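Local coordinates for ABC transporter, substrate binding protein (Agrobacterium tumefaciens, PDB 3C9H) that probably serves as the periplasmic substrate-binding component of an ABC transporter, capturing a solute for uptake, and binds a magnesium ion, at residues F185-W199 against V334-W348. Sequence-based numbering, arbitrary orientation.
Sequences FLFMSRDQEQFGDIW and VYLDQVKRSRLIERW
Val334 meets Arg190 through a water that accepts from Arg190 NH1 and donates to the Val334 carbonyl, water O 3.0 Å from Val334 O; the same guanidinium forms a salt bridge with Glu193, which fixes its end. Tyr335 turns its ring obliquely to the Leu186 CD1 methyl. Leu336 slides antiparallel past Glu193 and spreads both methyls over Ser189 CB, CD2 also touching the Phe185 ring. In the first turns of helix 338-348, Arg341 runs extended over one face of Phe185: its CG lies 3.4 Å from Phe185 CZ, and its guanidinium makes a cation-pi contact, while NH1 is drawn to a salt bridge with Asp97. Leu344 is the knob, seated among Phe185, Met188, Ser189 and Gln192; with CG trans to the backbone N (chi1 179°), CD2 reaches Phe185 CE1 (3.5 Å) and CD1 reaches Trp199 CH2 (3.5 Å) at the indole edge. Ile345 CG1 packs 3.7 Å from Phe185 CD1. Arg347 lies flat along Trp199, CG over the six-membered ring and guanidinium over the five-membered one, planes 26° apart; Ile198 CG2 covers the opposite face. Trp348 closes the series, its CD1 3.9 Å from Met188 SD in an oblique Met-aromatic contact. This is plain helix packing in a fold consistent with the periplasmic binding proteins. Segments 185-194 and 338-348 cross at 85°; helix 338-353, near the C-terminal end, packs against helix 183-194 and, through Trp199, the first turn of helix 198-207. Phe187 and Asp191 meet strands 230-235 and 258-268, while Leu186 and Tyr335 both touch helix 96-104.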
ATOM      1  N   PHE A 185       0.449  -6.867  -6.878  1.00 20.24           N
ATOM      2  CA  PHE A 185       1.457  -7.856  -7.161  1.00 20.80           C
ATOM      3  C   PHE A 185       2.204  -8.294  -5.880  1.00 21.23           C
ATOM      4  O   PHE A 185       2.401  -9.482  -5.629  1.00 21.95           O
ATOM      5  CB  PHE A 185       2.464  -7.383  -8.221  1.00 21.30           C
ATOM      6  CG  PHE A 185       3.528  -8.404  -8.464  1.00 21.13           C
ATOM      7  CD1 PHE A 185       3.308  -9.436  -9.344  1.00 23.60           C
ATOM      8  CD2 PHE A 185       4.696  -8.403  -7.705  1.00 21.93           C
ATOM      9  CE1 PHE A 185       4.278 -10.446  -9.509  1.00 23.53           C
ATOM     10  CE2 PHE A 185       5.661  -9.402  -7.851  1.00 22.31           C
ATOM     11  CZ  PHE A 185       5.442 -10.428  -8.745  1.00 21.95           C
ATOM     12  N   LEU A 186       2.597  -7.326  -5.068  1.00 21.65           N
ATOM     13  CA  LEU A 186       3.269  -7.624  -3.806  1.00 21.93           C
ATOM     14  C   LEU A 186       2.427  -8.580  -2.976  1.00 21.83           C
ATOM     15  O   LEU A 186       2.931  -9.581  -2.496  1.00 21.30           O
ATOM     16  CB  LEU A 186       3.559  -6.326  -3.024  1.00 22.59           C
ATOM     17  CG  LEU A 186       4.341  -6.452  -1.701  1.00 21.99           C
ATOM     18  CD1 LEU A 186       5.756  -6.903  -1.975  1.00 24.83           C
ATOM     19  CD2 LEU A 186       4.352  -5.143  -0.903  1.00 23.03           C
ATOM     20  N   PHE A 187       1.144  -8.272  -2.795  1.00 22.00           N
ATOM     21  CA  PHE A 187       0.301  -9.099  -1.960  1.00 22.27           C
ATOM     22  C   PHE A 187       0.217 -10.517  -2.556  1.00 23.21           C
ATOM     23  O   PHE A 187       0.304 -11.490  -1.818  1.00 23.37           O
ATOM     24  CB  PHE A 187      -1.112  -8.516  -1.780  1.00 21.20           C
ATOM     25  CG  PHE A 187      -1.196  -7.239  -0.935  1.00 20.48           C
ATOM     26  CD1 PHE A 187      -0.301  -6.977   0.120  1.00 20.25           C
ATOM     27  CD2 PHE A 187      -2.244  -6.350  -1.148  1.00 21.42           C
ATOM     28  CE1 PHE A 187      -0.429  -5.810   0.891  1.00 22.14           C
ATOM     29  CE2 PHE A 187      -2.392  -5.192  -0.383  1.00 19.51           C
ATOM     30  CZ  PHE A 187      -1.484  -4.921   0.639  1.00 21.07           C
ATOM     31  N   MET A 188       0.024 -10.636  -3.869  1.00 24.67           N
ATOM     32  CA  MET A 188      -0.021 -11.968  -4.508  1.00 25.08           C
ATOM     33  C   MET A 188       1.295 -12.716  -4.300  1.00 25.71           C
ATOM     34  O   MET A 188       1.306 -13.909  -3.993  1.00 25.81           O
ATOM     35  CB  MET A 188      -0.332 -11.858  -6.005  1.00 25.79           C
ATOM     36  CG  MET A 188      -0.287 -13.204  -6.802  1.00 27.91           C
ATOM     37  SD  MET A 188      -1.582 -14.334  -6.284  1.00 37.20           S
ATOM     38  CE  MET A 188      -2.829 -13.283  -5.477  1.00 34.24           C
ATOM     39  N   SER A 189       2.415 -12.024  -4.435  1.00 26.15           N
ATOM     40  CA  SER A 189       3.710 -12.699  -4.295  1.00 26.51           C
ATOM     41  C   SER A 189       3.908 -13.200  -2.846  1.00 27.13           C
ATOM     42  O   SER A 189       4.466 -14.299  -2.623  1.00 26.82           O
ATOM     43  CB  SER A 189       4.853 -11.804  -4.794  1.00 26.44           C
ATOM     44  OG  SER A 189       5.213 -10.810  -3.842  1.00 28.98           O
ATOM     45  N   ARG A 190       3.379 -12.444  -1.874  1.00 26.87           N
ATOM     46  CA  ARG A 190       3.409 -12.868  -0.483  1.00 27.98           C
ATOM     47  C   ARG A 190       2.421 -14.011  -0.188  1.00 28.35           C
ATOM     48  O   ARG A 190       2.747 -14.923   0.564  1.00 27.41           O
ATOM     49  CB  ARG A 190       3.153 -11.690   0.457  1.00 27.93           C
ATOM     50  CG  ARG A 190       4.082 -10.497   0.277  1.00 30.17           C
ATOM     51  CD  ARG A 190       5.549 -10.882   0.311  1.00 35.94           C
ATOM     52  NE  ARG A 190       6.016 -11.153   1.668  1.00 38.17           N
ATOM     53  CZ  ARG A 190       7.246 -11.585   1.960  1.00 42.01           C
ATOM     54  NH1 ARG A 190       8.131 -11.814   0.986  1.00 42.84           N
ATOM     55  NH2 ARG A 190       7.599 -11.786   3.230  1.00 41.05           N
ATOM     56  N   ASP A 191       1.213 -13.936  -0.749  1.00 29.43           N
ATOM     57  CA  ASP A 191       0.245 -15.036  -0.653  1.00 30.68           C
ATOM     58  C   ASP A 191       0.880 -16.366  -1.117  1.00 31.97           C
ATOM     59  O   ASP A 191       0.760 -17.389  -0.462  1.00 30.56           O
ATOM     60  CB  ASP A 191      -0.976 -14.751  -1.529  1.00 30.50           C
ATOM     61  CG  ASP A 191      -1.962 -13.792  -0.901  1.00 30.44           C
ATOM     62  OD1 ASP A 191      -1.940 -13.593   0.334  1.00 30.70           O
ATOM     63  OD2 ASP A 191      -2.804 -13.259  -1.655  1.00 30.62           O
ATOM     64  N   GLN A 192       1.537 -16.333  -2.267  1.00 34.36           N
ATOM     65  CA  GLN A 192       2.246 -17.500  -2.787  1.00 36.20           C
ATOM     66  C   GLN A 192       3.280 -18.076  -1.806  1.00 37.59           C
ATOM     67  O   GLN A 192       3.447 -19.293  -1.750  1.00 37.78           O
ATOM     68  CB  GLN A 192       2.927 -17.163  -4.107  1.00 36.19           C
ATOM     69  CG  GLN A 192       3.249 -18.426  -4.920  1.00 36.70           C
ATOM     70  CD  GLN A 192       4.027 -18.133  -6.170  1.00 37.42           C
ATOM     71  OE1 GLN A 192       4.885 -17.255  -6.175  1.00 41.07           O
ATOM     72  NE2 GLN A 192       3.726 -18.862  -7.251  1.00 40.55           N
ATOM     73  N   GLU A 193       3.956 -17.214  -1.038  1.00 39.23           N
ATOM     74  CA  GLU A 193       4.945 -17.662  -0.025  1.00 41.49           C
ATOM     75  C   GLU A 193       4.324 -18.233   1.272  1.00 42.46           C
ATOM     76  O   GLU A 193       4.949 -19.058   1.934  1.00 42.69           O
ATOM     77  CB  GLU A 193       5.950 -16.532   0.307  1.00 41.26           C
ATOM     78  CG  GLU A 193       7.158 -16.504  -0.639  1.00 43.74           C
ATOM     79  CD  GLU A 193       7.888 -15.139  -0.726  1.00 45.10           C
ATOM     80  OE1 GLU A 193       7.749 -14.309   0.209  1.00 48.19           O
ATOM     81  OE2 GLU A 193       8.614 -14.907  -1.745  1.00 49.91           O
ATOM     82  N   GLN A 194       3.119 -17.798   1.649  1.00 43.65           N
ATOM     83  CA  GLN A 194       2.423 -18.390   2.813  1.00 44.55           C
ATOM     84  C   GLN A 194       1.697 -19.634   2.398  1.00 46.03           C
ATOM     85  O   GLN A 194       1.918 -20.715   2.917  1.00 46.54           O
ATOM     86  CB  GLN A 194       1.341 -17.469   3.396  1.00 44.89           C
ATOM     87  CG  GLN A 194       1.716 -16.059   3.541  1.00 45.24           C
ATOM     88  CD  GLN A 194       3.021 -15.911   4.224  1.00 47.01           C
ATOM     89  OE1 GLN A 194       3.265 -16.540   5.259  1.00 46.19           O
ATOM     90  NE2 GLN A 194       3.892 -15.083   3.655  1.00 48.06           N
ATOM     91  N   PHE A 195       0.824 -19.427   1.423  1.00 47.64           N
ATOM     92  CA  PHE A 195      -0.287 -20.292   1.105  1.00 48.39           C
ATOM     93  C   PHE A 195       0.119 -21.047  -0.143  1.00 48.56           C
ATOM     94  O   PHE A 195       0.156 -20.477  -1.242  1.00 48.08           O
ATOM     95  CB  PHE A 195      -1.519 -19.409   0.833  1.00 49.41           C
ATOM     96  CG  PHE A 195      -2.820 -19.967   1.326  1.00 49.95           C
ATOM     97  CD1 PHE A 195      -3.885 -20.147   0.446  1.00 50.64           C
ATOM     98  CD2 PHE A 195      -3.007 -20.267   2.678  1.00 51.43           C
ATOM     99  CE1 PHE A 195      -5.099 -20.636   0.888  1.00 50.50           C
ATOM    100  CE2 PHE A 195      -4.230 -20.748   3.141  1.00 50.79           C
ATOM    101  CZ  PHE A 195      -5.276 -20.941   2.239  1.00 51.23           C
ATOM    102  N   GLY A 196       0.450 -22.328   0.031  1.00 48.66           N
ATOM    103  CA  GLY A 196       0.867 -23.166  -1.087  1.00 48.02           C
ATOM    104  C   GLY A 196      -0.230 -23.215  -2.129  1.00 47.81           C
ATOM    105  O   GLY A 196       0.019 -22.978  -3.323  1.00 48.25           O
ATOM    106  N   ASP A 197      -1.453 -23.482  -1.660  1.00 46.97           N
ATOM    107  CA  ASP A 197      -2.630 -23.573  -2.526  1.00 45.41           C
ATOM    108  C   ASP A 197      -3.374 -22.231  -2.700  1.00 43.91           C
ATOM    109  O   ASP A 197      -4.616 -22.186  -2.696  1.00 42.72           O
ATOM    110  CB  ASP A 197      -3.581 -24.650  -1.986  1.00 46.22           C
ATOM    111  CG  ASP A 197      -4.559 -25.148  -3.033  1.00 48.03           C
ATOM    112  OD1 ASP A 197      -4.212 -25.107  -4.232  1.00 52.74           O
ATOM    113  OD2 ASP A 197      -5.678 -25.576  -2.664  1.00 52.86           O
ATOM    114  N   ILE A 198      -2.624 -21.139  -2.877  1.00 41.56           N
ATOM    115  CA  ILE A 198      -3.244 -19.870  -3.256  1.00 40.32           C
ATOM    116  C   ILE A 198      -3.914 -19.986  -4.616  1.00 39.16           C
ATOM    117  O   ILE A 198      -4.871 -19.267  -4.913  1.00 37.73           O
ATOM    118  CB  ILE A 198      -2.219 -18.674  -3.283  1.00 39.95           C
ATOM    119  CG1 ILE A 198      -2.945 -17.334  -3.476  1.00 38.54           C
ATOM    120  CG2 ILE A 198      -1.191 -18.847  -4.382  1.00 39.15           C
ATOM    121  CD1 ILE A 198      -4.037 -17.052  -2.460  1.00 37.65           C
ATOM    122  N   TRP A 199      -3.411 -20.895  -5.449  1.00 38.57           N
ATOM    123  CA  TRP A 199      -3.920 -21.022  -6.812  1.00 38.63           C
ATOM    124  C   TRP A 199      -5.353 -21.551  -6.857  1.00 37.73           C
ATOM    125  O   TRP A 199      -6.121 -21.177  -7.734  1.00 37.39           O
ATOM    126  CB  TRP A 199      -2.956 -21.863  -7.664  1.00 39.02           C
ATOM    127  CG  TRP A 199      -1.617 -21.218  -7.661  1.00 39.34           C
ATOM    128  CD1 TRP A 199      -0.509 -21.607  -6.971  1.00 39.36           C
ATOM    129  CD2 TRP A 199      -1.281 -20.001  -8.312  1.00 39.47           C
ATOM    130  NE1 TRP A 199       0.514 -20.719  -7.187  1.00 39.13           N
ATOM    131  CE2 TRP A 199       0.064 -19.721  -8.009  1.00 39.15           C
ATOM    132  CE3 TRP A 199      -1.988 -19.118  -9.135  1.00 40.05           C
ATOM    133  CZ2 TRP A 199       0.718 -18.597  -8.497  1.00 39.29           C
ATOM    134  CZ3 TRP A 199      -1.340 -18.012  -9.624  1.00 40.14           C
ATOM    135  CH2 TRP A 199       0.005 -17.758  -9.300  1.00 40.02           C
ATOM    136  N   VAL A 334      14.777 -10.398  -0.793  1.00 51.89           N
ATOM    137  CA  VAL A 334      13.449 -10.771  -0.262  1.00 50.61           C
ATOM    138  C   VAL A 334      12.377 -10.835  -1.373  1.00 49.40           C
ATOM    139  O   VAL A 334      11.372 -11.570  -1.264  1.00 49.28           O
ATOM    140  CB  VAL A 334      12.982  -9.775   0.851  1.00 50.89           C
ATOM    141  CG1 VAL A 334      11.624 -10.201   1.442  1.00 50.66           C
ATOM    142  CG2 VAL A 334      14.033  -9.675   1.949  1.00 51.08           C
ATOM    143  N   TYR A 335      12.610 -10.069  -2.440  1.00 47.75           N
ATOM    144  CA  TYR A 335      11.635  -9.864  -3.511  1.00 46.12           C
ATOM    145  C   TYR A 335      11.971 -10.597  -4.809  1.00 44.92           C
ATOM    146  O   TYR A 335      13.138 -10.837  -5.116  1.00 43.94           O
ATOM    147  CB  TYR A 335      11.560  -8.386  -3.805  1.00 45.34           C
ATOM    148  CG  TYR A 335      11.354  -7.558  -2.571  1.00 44.84           C
ATOM    149  CD1 TYR A 335      12.409  -6.850  -1.992  1.00 44.88           C
ATOM    150  CD2 TYR A 335      10.102  -7.489  -1.960  1.00 45.12           C
ATOM    151  CE1 TYR A 335      12.216  -6.079  -0.856  1.00 44.09           C
ATOM    152  CE2 TYR A 335       9.898  -6.705  -0.815  1.00 45.27           C
ATOM    153  CZ  TYR A 335      10.961  -6.011  -0.272  1.00 44.19           C
ATOM    154  OH  TYR A 335      10.754  -5.257   0.845  1.00 43.81           O
ATOM    155  N   LEU A 336      10.921 -10.882  -5.578  1.00 43.50           N
ATOM    156  CA  LEU A 336      11.015 -11.602  -6.854  1.00 42.58           C
ATOM    157  C   LEU A 336      11.719 -10.777  -7.929  1.00 41.49           C
ATOM    158  O   LEU A 336      11.373  -9.631  -8.165  1.00 40.23           O
ATOM    159  CB  LEU A 336       9.616 -11.968  -7.370  1.00 42.44           C
ATOM    160  CG  LEU A 336       8.904 -13.158  -6.719  1.00 42.13           C
ATOM    161  CD1 LEU A 336       8.762 -12.944  -5.217  1.00 44.79           C
ATOM    162  CD2 LEU A 336       7.535 -13.374  -7.353  1.00 42.53           C
ATOM    163  N   ASP A 337      12.683 -11.395  -8.606  1.00 40.17           N
ATOM    164  CA  ASP A 337      13.360 -10.750  -9.707  1.00 39.64           C
ATOM    165  C   ASP A 337      12.414 -10.528 -10.899  1.00 38.76           C
ATOM    166  O   ASP A 337      11.332 -11.112 -10.965  1.00 36.78           O
ATOM    167  CB  ASP A 337      14.610 -11.553 -10.106  1.00 39.39           C
ATOM    168  CG  ASP A 337      14.295 -12.878 -10.773  1.00 38.79           C
ATOM    169  OD1 ASP A 337      13.364 -12.956 -11.595  1.00 38.16           O
ATOM    170  OD2 ASP A 337      15.044 -13.848 -10.530  1.00 39.93           O
ATOM    171  N   GLN A 338      12.857  -9.707 -11.850  1.00 38.40           N
ATOM    172  CA  GLN A 338      12.020  -9.267 -12.979  1.00 38.35           C
ATOM    173  C   GLN A 338      11.404 -10.426 -13.769  1.00 36.92           C
ATOM    174  O   GLN A 338      10.222 -10.366 -14.154  1.00 35.77           O
ATOM    175  CB  GLN A 338      12.828  -8.355 -13.931  1.00 39.14           C
ATOM    176  CG  GLN A 338      13.287  -7.050 -13.272  1.00 41.46           C
ATOM    177  CD  GLN A 338      14.411  -6.372 -14.027  1.00 41.29           C
ATOM    178  OE1 GLN A 338      14.313  -6.151 -15.239  1.00 47.06           O
ATOM    179  NE2 GLN A 338      15.482  -6.019 -13.316  1.00 44.60           N
ATOM    180  N   VAL A 339      12.192 -11.472 -14.015  1.00 35.37           N
ATOM    181  CA  VAL A 339      11.723 -12.582 -14.824  1.00 34.95           C
ATOM    182  C   VAL A 339      10.738 -13.442 -14.045  1.00 34.14           C
ATOM    183  O   VAL A 339       9.736 -13.869 -14.592  1.00 33.14           O
ATOM    184  CB  VAL A 339      12.881 -13.452 -15.347  1.00 34.69           C
ATOM    185  CG1 VAL A 339      12.350 -14.645 -16.134  1.00 34.85           C
ATOM    186  CG2 VAL A 339      13.819 -12.631 -16.210  1.00 33.82           C
ATOM    187  N   LYS A 340      11.026 -13.703 -12.773  1.00 34.30           N
ATOM    188  CA  LYS A 340      10.073 -14.407 -11.898  1.00 34.44           C
ATOM    189  C   LYS A 340       8.808 -13.596 -11.695  1.00 33.23           C
ATOM    190  O   LYS A 340       7.738 -14.158 -11.611  1.00 32.02           O
ATOM    191  CB  LYS A 340      10.681 -14.710 -10.544  1.00 34.60           C
ATOM    192  CG  LYS A 340      11.719 -15.768 -10.593  1.00 36.45           C
ATOM    193  CD  LYS A 340      12.266 -16.026  -9.229  1.00 37.13           C
ATOM    194  CE  LYS A 340      12.750 -17.470  -9.088  1.00 39.99           C
ATOM    195  NZ  LYS A 340      13.094 -17.727  -7.653  1.00 41.03           N
ATOM    196  N   ARG A 341       8.948 -12.276 -11.614  1.00 33.09           N
ATOM    197  CA  ARG A 341       7.818 -11.378 -11.570  1.00 33.64           C
ATOM    198  C   ARG A 341       6.906 -11.616 -12.759  1.00 34.07           C
ATOM    199  O   ARG A 341       5.692 -11.798 -12.596  1.00 32.94           O
ATOM    200  CB  ARG A 341       8.289  -9.914 -11.533  1.00 33.55           C
ATOM    201  CG  ARG A 341       7.183  -8.902 -11.239  1.00 33.63           C
ATOM    202  CD  ARG A 341       7.492  -7.489 -11.755  1.00 34.49           C
ATOM    203  NE  ARG A 341       6.458  -6.545 -11.314  1.00 34.90           N
ATOM    204  CZ  ARG A 341       6.375  -6.059 -10.078  1.00 33.75           C
ATOM    205  NH1 ARG A 341       7.284  -6.401  -9.166  1.00 31.93           N
ATOM    206  NH2 ARG A 341       5.374  -5.232  -9.756  1.00 33.95           N
ATOM    207  N   SER A 342       7.498 -11.625 -13.956  1.00 34.55           N
ATOM    208  CA  SER A 342       6.765 -11.839 -15.207  1.00 35.16           C
ATOM    209  C   SER A 342       6.124 -13.209 -15.255  1.00 35.13           C
ATOM    210  O   SER A 342       5.019 -13.347 -15.746  1.00 35.65           O
ATOM    211  CB  SER A 342       7.687 -11.699 -16.429  1.00 35.18           C
ATOM    212  OG  SER A 342       8.001 -10.353 -16.664  1.00 36.34           O
ATOM    213  N   ARG A 343       6.814 -14.213 -14.741  1.00 35.75           N
ATOM    214  CA  ARG A 343       6.274 -15.561 -14.745  1.00 36.75           C
ATOM    215  C   ARG A 343       5.047 -15.674 -13.828  1.00 36.96           C
ATOM    216  O   ARG A 343       4.049 -16.284 -14.201  1.00 36.57           O
ATOM    217  CB  ARG A 343       7.360 -16.560 -14.359  1.00 38.26           C
ATOM    218  CG  ARG A 343       8.545 -16.613 -15.368  1.00 41.11           C
ATOM    219  CD  ARG A 343       8.139 -17.265 -16.691  1.00 45.58           C
ATOM    220  NE  ARG A 343       9.243 -17.490 -17.642  1.00 45.68           N
ATOM    221  CZ  ARG A 343       9.799 -16.552 -18.413  1.00 48.82           C
ATOM    222  NH1 ARG A 343       9.400 -15.277 -18.330  1.00 51.00           N
ATOM    223  NH2 ARG A 343      10.772 -16.885 -19.268  1.00 48.35           N
ATOM    224  N   LEU A 344       5.113 -15.075 -12.638  1.00 36.66           N
ATOM    225  CA  LEU A 344       4.000 -15.125 -11.693  1.00 36.46           C
ATOM    226  C   LEU A 344       2.747 -14.439 -12.241  1.00 36.03           C
ATOM    227  O   LEU A 344       1.632 -14.877 -11.977  1.00 35.47           O
ATOM    228  CB  LEU A 344       4.400 -14.472 -10.372  1.00 36.70           C
ATOM    229  CG  LEU A 344       3.320 -14.437  -9.285  1.00 36.85           C
ATOM    230  CD1 LEU A 344       2.937 -15.851  -8.863  1.00 39.94           C
ATOM    231  CD2 LEU A 344       3.805 -13.638  -8.098  1.00 37.38           C
ATOM    232  N   ILE A 345       2.938 -13.366 -12.994  1.00 35.70           N
ATOM    233  CA  ILE A 345       1.838 -12.642 -13.603  1.00 37.09           C
ATOM    234  C   ILE A 345       1.143 -13.468 -14.705  1.00 37.96           C
ATOM    235  O   ILE A 345      -0.088 -13.464 -14.815  1.00 37.23           O
ATOM    236  CB  ILE A 345       2.301 -11.241 -14.111  1.00 36.42           C
ATOM    237  CG1 ILE A 345       2.581 -10.314 -12.915  1.00 37.02           C
ATOM    238  CG2 ILE A 345       1.252 -10.621 -15.006  1.00 36.84           C
ATOM    239  CD1 ILE A 345       3.085  -8.883 -13.269  1.00 36.49           C
ATOM    240  N   GLU A 346       1.910 -14.195 -15.509  1.00 39.13           N
ATOM    241  CA  GLU A 346       1.280 -15.009 -16.538  1.00 40.08           C
ATOM    242  C   GLU A 346       0.595 -16.256 -15.942  1.00 39.91           C
ATOM    243  O   GLU A 346      -0.447 -16.678 -16.428  1.00 40.84           O
ATOM    244  CB  GLU A 346       2.249 -15.334 -17.696  1.00 40.67           C
ATOM    245  CG  GLU A 346       3.446 -16.228 -17.392  1.00 42.22           C
ATOM    246  CD  GLU A 346       4.272 -16.545 -18.664  1.00 43.36           C
ATOM    247  OE1 GLU A 346       3.729 -16.391 -19.798  1.00 46.56           O
ATOM    248  OE2 GLU A 346       5.458 -16.946 -18.533  1.00 47.18           O
ATOM    249  N   ARG A 347       1.160 -16.825 -14.888  1.00 39.62           N
ATOM    250  CA  ARG A 347       0.483 -17.882 -14.123  1.00 39.49           C
ATOM    251  C   ARG A 347      -0.870 -17.418 -13.504  1.00 38.98           C
ATOM    252  O   ARG A 347      -1.868 -18.138 -13.509  1.00 38.06           O
ATOM    253  CB  ARG A 347       1.424 -18.367 -13.026  1.00 39.69           C
ATOM    254  CG  ARG A 347       0.972 -19.626 -12.328  1.00 40.45           C
ATOM    255  CD  ARG A 347       2.096 -20.254 -11.507  1.00 41.60           C
ATOM    256  NE  ARG A 347       1.686 -21.545 -10.940  1.00 42.67           N
ATOM    257  CZ  ARG A 347       2.214 -22.113  -9.858  1.00 44.19           C
ATOM    258  NH1 ARG A 347       3.183 -21.522  -9.169  1.00 45.51           N
ATOM    259  NH2 ARG A 347       1.750 -23.282  -9.448  1.00 45.44           N
ATOM    260  N   TRP A 348      -0.886 -16.204 -12.968  1.00 37.63           N
ATOM    261  CA  TRP A 348      -2.087 -15.629 -12.384  1.00 38.37           C
ATOM    262  C   TRP A 348      -3.181 -15.436 -13.441  1.00 38.62           C
ATOM    263  O   TRP A 348      -4.331 -15.772 -13.205  1.00 37.91           O
ATOM    264  CB  TRP A 348      -1.687 -14.328 -11.701  1.00 36.41           C
ATOM    265  CG  TRP A 348      -2.752 -13.554 -11.028  1.00 35.50           C
ATOM    266  CD1 TRP A 348      -3.215 -13.707  -9.735  1.00 34.11           C
ATOM    267  CD2 TRP A 348      -3.436 -12.440 -11.569  1.00 32.14           C
ATOM    268  NE1 TRP A 348      -4.171 -12.746  -9.460  1.00 33.14           N
ATOM    269  CE2 TRP A 348      -4.318 -11.955 -10.569  1.00 32.00           C
ATOM    270  CE3 TRP A 348      -3.395 -11.795 -12.807  1.00 32.23           C
ATOM    271  CZ2 TRP A 348      -5.151 -10.870 -10.781  1.00 33.54           C
ATOM    272  CZ3 TRP A 348      -4.218 -10.726 -13.009  1.00 33.79           C
ATOM    273  CH2 TRP A 348      -5.085 -10.264 -11.997  1.00 33.95           C
TER
HETATM  274  O   HOH W   1       8.441 -11.443  -1.899  1.00 68.61           O